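Local coordinates for tryptophanyl-tRNA synthetase (Cryptosporidium parvum Iowa II, PDB 3HV0), which probably attaches L-tryptophan to its cognate tRNA at the expense of ATP, as a class I aminoacyl-tRNA synthetase, and here carries bound tryptophan, at residues H48-R53 / F96-Y101; N54-H59 / I252-L257. One frame throughout, in Å; residues are numbered along the deposited sequence.

How the contacts relate
This chain is one piece of a longer protein and holds its class I synthetase (W and Y) region. After helix 33-43 the chain enters the short helix 49-52, then turns into strand 56-60. At that joint Phe-50 O lies 3.0 Å from both Ile-55 N and Phe-56 N, probable hydrogen bonds. Contact 1 closes a loop of 42 residues against helix 93-106. Contact 2 closes one of 192 residues and pairs strand 56-60 with strand 250-254. The loops cross: contact 1 starts before strand 56-60 and ends between the paired strands. Phe-98 CG meets Phe-56 CE1 at 3.2 Å, and Phe-51 packs on Ile-252. Both contacts lie at the antiparallel side of the mixed sheet.

Contact 1: H48-R53 / F96-Y101; sequences HHFFRR and FLFTKY
His-48, Phe-51, Phe-98 and Tyr-101 form an aromatic cluster between the short helix 49-52 and helix 93-106. His-48 CB sits over the centre of the Tyr-101 ring in a CH-pi contact, 3.3 Å from CB to the ring centroid. Beyond CB, the imidazole slides past Tyr-101, with the two planes oblique. The Tyr-101 hydroxyl ends beside the backbone of His-48, where a weak bond runs from His-48 N to Tyr-101 OH (3.3 Å).

The CB of Phe-98 points aside from 48-53, but CG is anti to the backbone N (chi1 -170°) and the ring comes nearer. The CZ of Phe-98 lies over one face of Phe-51, 3.5 Å from Phe-51 CZ, and the rings make an edge-to-face pair. A different part of the rim, at CD1, approaches the face of His-48, offset, with planes at 85°. Phe-50 and Phe-98 slide past each other in opposite directions. Phe-98 CD1 lies at the edge of the Phe-50 ring, near its plane, 3.6 Å from Phe-50 CD2.

Further out, Ile-36 and Met-39 of helix 33-43 touch Phe-51 and Tyr-101. Ile-252 of strand 250-254 touches both Phe-51 and Phe-98, so the cluster joins the helices to the sheet. His-48 is itself the N-cap of helix 49-52. Its ND1 accepts a nearly straight bond from Phe-50 N, at 3.2 Å, with the donor tilted 23° from the imidazole plane.

Contact 2: N54-H59 / I252-L257; sequences NIFLSH and IHSIFL
Phe-56 and Ser-254 face each other as a non-hydrogen-bonded antiparallel pair at the antiparallel side of the mixed sheet, where strand 56-60 runs beside strand 250-254. A classic beta bulge interrupts the pairing: Leu-57 and Ser-58 both lie opposite His-253. Leu-57 N gives a weak bond to His-253 O (3.2 Å), while His-253 N binds Ser-58 O more firmly at 2.8 Å. That donor stands above the carbonyl plane of Ser-58.

The tight part is the face carrying Phe-56, Ser-254 and Ile-252. Ser-254 CB lies over the centre of the Phe-56 ring, 3.4 Å from CB to the centroid, a CH-pi contact. The ring edge reaches the backbone of Ile-252, with Phe-56 CE2 3.4 Å from Ile-252 O. Phe-98 stacks on Phe-56, and the side chain of Ser-254 is about 8 Å from the bound tryptophan. On the other face, His-253 CG is anti to the carbonyl carbon (chi1 -41°), close to Ser-58 O. His-253 ND1 lies 3.5 Å from Ser-58 CB, His-59 CA sits over the ring face, and NE2 bonds to Ser-251 OG.

The side chains of Asn-54, in a Schellman motif after helix 49-52, and Ile-255 are exposed. The methyl contact of Ile-255 CG2 with Ile-55 CG2 is long (4.2 Å), but Ile-255 CG2 also lies against the Ile-55 backbone. Ile-255 N reaches Ile-55 O at 2.7 Å, with a C=O...N angle of 169°.

Contact 1: H48-R53 / F96-Y101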
loop_
_atom_site.group_PDB
_atom_site.type_symbol
_atom_site.label_atom_id
_atom_site.label_comp_id
_atom_site.label_asym_id
_atom_site.label_seq_id
_atom_site.Cartn_x
_atom_site.Cartn_y
_atom_site.Cartn_z
ATOM N N HIS A 48 -32.214 -18.520 7.284
ATOM C CA HIS A 48 -31.587 -19.176 6.166
ATOM C C HIS A 48 -31.098 -20.535 6.618
ATOM O O HIS A 48 -30.606 -20.679 7.737
ATOM C CB HIS A 48 -30.423 -18.358 5.657
ATOM C CG HIS A 48 -29.971 -18.742 4.291
ATOM N ND1 HIS A 48 -29.018 -19.709 4.068
ATOM C CD2 HIS A 48 -30.332 -18.279 3.073
ATOM C CE1 HIS A 48 -28.796 -19.816 2.769
ATOM N NE2 HIS A 48 -29.587 -18.964 2.142
ATOM N N HIS A 49 -31.245 -21.535 5.754
ATOM C CA HIS A 49 -30.863 -22.895 6.111
ATOM C C HIS A 49 -29.360 -23.102 6.417
ATOM O O HIS A 49 -29.032 -24.038 7.135
ATOM C CB HIS A 49 -31.387 -23.919 5.077
ATOM C CG HIS A 49 -30.863 -23.717 3.689
ATOM N ND1 HIS A 49 -31.424 -22.820 2.806
ATOM C CD2 HIS A 49 -29.833 -24.299 3.034
ATOM C CE1 HIS A 49 -30.760 -22.858 1.666
ATOM N NE2 HIS A 49 -29.794 -23.751 1.778
ATOM N N PHE A 50 -28.448 -22.245 5.954
ATOM C CA PHE A 50 -27.044 -22.406 6.389
ATOM C C PHE A 50 -26.884 -22.311 7.911
ATOM O O PHE A 50 -25.839 -22.680 8.464
ATOM C CB PHE A 50 -26.081 -21.404 5.724
ATOM C CG PHE A 50 -25.975 -21.549 4.229
ATOM C CD1 PHE A 50 -26.314 -22.735 3.580
ATOM C CD2 PHE A 50 -25.542 -20.493 3.460
ATOM C CE1 PHE A 50 -26.232 -22.833 2.215
ATOM C CE2 PHE A 50 -25.447 -20.611 2.095
ATOM C CZ PHE A 50 -25.796 -21.776 1.474
ATOM N N PHE A 51 -27.898 -21.792 8.584
ATOM C CA PHE A 51 -27.883 -21.751 10.023
ATOM C C PHE A 51 -28.246 -23.130 10.545
ATOM O O PHE A 51 -27.439 -23.763 11.231
ATOM C CB PHE A 51 -28.883 -20.732 10.541
ATOM C CG PHE A 51 -28.399 -19.291 10.504
ATOM C CD1 PHE A 51 -27.372 -18.867 11.334
ATOM C CD2 PHE A 51 -29.038 -18.347 9.705
ATOM C CE1 PHE A 51 -26.985 -17.559 11.349
ATOM C CE2 PHE A 51 -28.648 -17.036 9.722
ATOM C CZ PHE A 51 -27.627 -16.644 10.544
ATOM N N ARG A 52 -29.446 -23.597 10.187
ATOM C CA ARG A 52 -29.966 -24.904 10.615
ATOM C C ARG A 52 -28.987 -26.052 10.367
ATOM O O ARG A 52 -28.843 -26.938 11.199
ATOM C CB ARG A 52 -31.295 -25.239 9.909
ATOM C CG ARG A 52 -32.313 -24.091 9.880
ATOM C CD ARG A 52 -33.750 -24.584 9.630
ATOM N NE ARG A 52 -33.902 -25.257 8.335
ATOM C CZ ARG A 52 -34.145 -24.658 7.159
ATOM N NH1 ARG A 52 -34.259 -23.331 7.053
ATOM N NH2 ARG A 52 -34.274 -25.408 6.062
ATOM N N ARG A 53 -28.315 -26.035 9.224
ATOM C CA ARG A 53 -27.455 -27.145 8.826
ATOM C C ARG A 53 -26.025 -26.984 9.370
ATOM O O ARG A 53 -25.161 -27.804 9.081
ATOM C CB ARG A 53 -27.410 -27.266 7.291
ATOM C CG ARG A 53 -28.746 -27.147 6.549
ATOM C CD ARG A 53 -29.460 -28.452 6.449
ATOM N NE ARG A 53 -30.808 -28.337 5.870
ATOM C CZ ARG A 53 -31.083 -28.283 4.565
ATOM N NH1 ARG A 53 -30.101 -28.305 3.648
ATOM N NH2 ARG A 53 -32.349 -28.200 4.176
ATOM N N PHE A 96 -21.267 -15.814 -0.448
ATOM C CA PHE A 96 -21.987 -14.785 -1.210
ATOM C C PHE A 96 -23.517 -14.951 -1.155
ATOM O O PHE A 96 -24.237 -13.977 -0.911
ATOM C CB PHE A 96 -21.475 -14.701 -2.654
ATOM C CG PHE A 96 -20.167 -13.963 -2.772
ATOM C CD1 PHE A 96 -20.129 -12.590 -2.705
ATOM C CD2 PHE A 96 -18.974 -14.647 -2.878
ATOM C CE1 PHE A 96 -18.938 -11.913 -2.761
ATOM C CE2 PHE A 96 -17.785 -13.974 -2.948
ATOM C CZ PHE A 96 -17.762 -12.610 -2.894
ATOM N N LEU A 97 -23.998 -16.172 -1.371
ATOM C CA LEU A 97 -25.423 -16.473 -1.229
ATOM C C LEU A 97 -25.922 -16.162 0.186
ATOM O O LEU A 97 -27.026 -15.650 0.377
ATOM C CB LEU A 97 -25.729 -17.932 -1.594
ATOM C CG LEU A 97 -25.642 -18.376 -3.067
ATOM C CD1 LEU A 97 -26.199 -19.804 -3.219
ATOM C CD2 LEU A 97 -26.341 -17.434 -4.035
ATOM N N PHE A 98 -25.094 -16.441 1.184
ATOM C CA PHE A 98 -25.456 -16.150 2.580
ATOM C C PHE A 98 -25.539 -14.643 2.887
ATOM O O PHE A 98 -26.472 -14.177 3.542
ATOM C CB PHE A 98 -24.465 -16.809 3.518
ATOM C CG PHE A 98 -24.882 -16.765 4.938
ATOM C CD1 PHE A 98 -25.967 -17.510 5.369
ATOM C CD2 PHE A 98 -24.201 -15.972 5.847
ATOM C CE1 PHE A 98 -26.374 -17.477 6.687
ATOM C CE2 PHE A 98 -24.573 -15.929 7.161
ATOM C CZ PHE A 98 -25.669 -16.691 7.599
ATOM N N THR A 99 -24.571 -13.891 2.390
ATOM C CA THR A 99 -24.578 -12.441 2.504
ATOM C C THR A 99 -25.777 -11.754 1.832
ATOM O O THR A 99 -26.278 -10.741 2.317
ATOM C CB THR A 99 -23.339 -11.870 1.853
ATOM O OG1 THR A 99 -22.168 -12.486 2.426
ATOM C CG2 THR A 99 -23.329 -10.337 2.035
ATOM N N LYS A 100 -26.207 -12.267 0.685
ATOM C CA LYS A 100 -27.388 -11.725 0.012
ATOM C C LYS A 100 -28.576 -11.894 0.954
ATOM O O LYS A 100 -29.346 -10.970 1.161
ATOM C CB LYS A 100 -27.641 -12.461 -1.317
ATOM C CG LYS A 100 -28.563 -11.743 -2.306
ATOM C CD LYS A 100 -29.951 -12.351 -2.321
ATOM C CE LYS A 100 -30.945 -11.583 -3.243
ATOM N NZ LYS A 100 -31.048 -10.126 -2.902
ATOM N N TYR A 101 -28.686 -13.076 1.546
ATOM C CA TYR A 101 -29.755 -13.352 2.491
ATOM C C TYR A 101 -29.674 -12.358 3.664
ATOM O O TYR A 101 -30.700 -11.817 4.109
ATOM C CB TYR A 101 -29.696 -14.798 3.000
ATOM C CG TYR A 101 -30.348 -14.953 4.335
ATOM C CD1 TYR A 101 -31.738 -15.023 4.446
ATOM C CD2 TYR A 101 -29.585 -14.986 5.504
ATOM C CE1 TYR A 101 -32.354 -15.148 5.685
ATOM C CE2 TYR A 101 -30.191 -15.104 6.750
ATOM C CZ TYR A 101 -31.580 -15.179 6.830
ATOM O OH TYR A 101 -32.179 -15.317 8.056
#

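Contact 2: N54-H59 / I252-L257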
loop_
_atom_site.group_PDB
_atom_site.type_symbol
_atom_site.label_atom_id
_atom_site.label_comp_id
_atom_site.label_asym_id
_atom_site.label_seq_id
_atom_site.Cartn_x
_atom_site.Cartn_y
_atom_site.Cartn_z
ATOM N N ASN A 54 -25.784 -25.919 10.133
ATOM C CA ASN A 54 -24.441 -25.585 10.682
ATOM C C ASN A 54 -23.349 -25.450 9.613
ATOM O O ASN A 54 -22.217 -25.908 9.781
ATOM C CB ASN A 54 -24.013 -26.582 11.782
ATOM C CG ASN A 54 -25.063 -26.730 12.888
ATOM O OD1 ASN A 54 -25.513 -25.752 13.475
ATOM N ND2 ASN A 54 -25.460 -27.960 13.161
ATOM N N ILE A 55 -23.710 -24.801 8.515
ATOM C CA ILE A 55 -22.784 -24.484 7.438
ATOM C C ILE A 55 -22.089 -23.187 7.818
ATOM O O ILE A 55 -20.888 -23.053 7.644
ATOM C CB ILE A 55 -23.508 -24.280 6.072
ATOM C CG1 ILE A 55 -24.310 -25.517 5.662
ATOM C CG2 ILE A 55 -22.492 -23.908 4.976
ATOM C CD1 ILE A 55 -23.489 -26.649 5.106
ATOM N N PHE A 56 -22.874 -22.217 8.271
ATOM C CA PHE A 56 -22.363 -21.112 9.068
ATOM C C PHE A 56 -22.590 -21.531 10.505
ATOM O O PHE A 56 -23.730 -21.505 11.000
ATOM C CB PHE A 56 -23.073 -19.789 8.751
ATOM C CG PHE A 56 -22.485 -19.058 7.586
ATOM C CD1 PHE A 56 -22.919 -19.316 6.293
ATOM C CD2 PHE A 56 -21.455 -18.148 7.772
ATOM C CE1 PHE A 56 -22.345 -18.650 5.211
ATOM C CE2 PHE A 56 -20.890 -17.482 6.702
ATOM C CZ PHE A 56 -21.340 -17.727 5.420
ATOM N N LEU A 57 -21.514 -21.967 11.156
ATOM C CA LEU A 57 -21.604 -22.575 12.485
ATOM C C LEU A 57 -21.028 -21.720 13.610
ATOM O O LEU A 57 -21.269 -22.002 14.773
ATOM C CB LEU A 57 -20.911 -23.936 12.500
ATOM C CG LEU A 57 -19.504 -24.139 11.921
ATOM C CD1 LEU A 57 -18.721 -22.870 11.690
ATOM C CD2 LEU A 57 -18.694 -25.069 12.789
ATOM N N SER A 58 -20.296 -20.666 13.253
ATOM C CA SER A 58 -19.385 -20.017 14.174
ATOM C C SER A 58 -19.462 -18.495 14.052
ATOM O O SER A 58 -19.854 -17.983 13.005
ATOM C CB SER A 58 -17.971 -20.507 13.872
ATOM O OG SER A 58 -17.180 -20.469 15.030
ATOM N N HIS A 59 -19.102 -17.783 15.125
ATOM C CA HIS A 59 -19.105 -16.318 15.116
ATOM C C HIS A 59 -18.170 -15.670 16.143
ATOM O O HIS A 59 -17.704 -16.306 17.076
ATOM C CB HIS A 59 -20.512 -15.804 15.346
ATOM C CG HIS A 59 -20.987 -15.966 16.757
ATOM N ND1 HIS A 59 -21.141 -14.901 17.618
ATOM C CD2 HIS A 59 -21.313 -17.073 17.465
ATOM C CE1 HIS A 59 -21.559 -15.346 18.789
ATOM N NE2 HIS A 59 -21.666 -16.658 18.722
ATOM N N ILE A 252 -19.208 -13.895 11.146
ATOM C CA ILE A 252 -19.948 -15.136 11.133
ATOM C C ILE A 252 -19.303 -16.038 10.071
ATOM O O ILE A 252 -19.104 -15.610 8.941
ATOM C CB ILE A 252 -21.455 -14.877 10.864
ATOM C CG1 ILE A 252 -22.258 -16.165 11.004
ATOM C CG2 ILE A 252 -21.674 -14.236 9.515
ATOM C CD1 ILE A 252 -23.726 -15.906 11.488
ATOM N N HIS A 253 -18.970 -17.274 10.447
ATOM C CA HIS A 253 -18.001 -18.072 9.711
ATOM C C HIS A 253 -18.600 -19.339 9.149
ATOM O O HIS A 253 -19.316 -20.032 9.857
ATOM C CB HIS A 253 -16.843 -18.514 10.607
ATOM C CG HIS A 253 -16.350 -17.469 11.553
ATOM N ND1 HIS A 253 -15.993 -17.761 12.850
ATOM C CD2 HIS A 253 -16.150 -16.140 11.395
ATOM C CE1 HIS A 253 -15.581 -16.659 13.448
ATOM N NE2 HIS A 253 -15.664 -15.660 12.586
ATOM N N SER A 254 -18.227 -19.678 7.912
ATOM C CA SER A 254 -18.734 -20.892 7.258
ATOM C C SER A 254 -17.704 -22.006 7.080
ATOM O O SER A 254 -16.499 -21.769 7.012
ATOM C CB SER A 254 -19.354 -20.570 5.904
ATOM O OG SER A 254 -18.393 -20.049 5.018
ATOM N N ILE A 255 -18.220 -23.229 7.015
ATOM C CA ILE A 255 -17.422 -24.409 6.754
ATOM C C ILE A 255 -17.330 -24.562 5.238
ATOM O O ILE A 255 -18.305 -24.299 4.526
ATOM C CB ILE A 255 -18.058 -25.656 7.406
ATOM C CG1 ILE A 255 -17.036 -26.786 7.502
ATOM C CG2 ILE A 255 -19.297 -26.095 6.647
ATOM C CD1 ILE A 255 -16.032 -26.603 8.631
ATOM N N PHE A 256 -16.161 -24.973 4.742
ATOM C CA PHE A 256 -15.907 -24.965 3.293
ATOM C C PHE A 256 -16.592 -26.144 2.602
ATOM O O PHE A 256 -16.769 -27.220 3.189
ATOM C CB PHE A 256 -14.394 -24.843 2.958
ATOM C CG PHE A 256 -13.598 -26.131 3.097
ATOM C CD1 PHE A 256 -13.326 -26.931 1.976
ATOM C CD2 PHE A 256 -13.076 -26.521 4.335
ATOM C CE1 PHE A 256 -12.575 -28.118 2.091
ATOM C CE2 PHE A 256 -12.322 -27.712 4.458
ATOM C CZ PHE A 256 -12.076 -28.510 3.333
ATOM N N LEU A 257 -17.020 -25.905 1.362
ATOM C CA LEU A 257 -17.684 -26.928 0.560
ATOM C C LEU A 257 -16.673 -28.034 0.275
ATOM O O LEU A 257 -15.604 -27.759 -0.293
ATOM C CB LEU A 257 -18.211 -26.341 -0.745
ATOM C CG LEU A 257 -19.340 -27.149 -1.369
ATOM C CD1 LEU A 257 -20.510 -27.199 -0.418
ATOM C CD2 LEU A 257 -19.755 -26.585 -2.733
#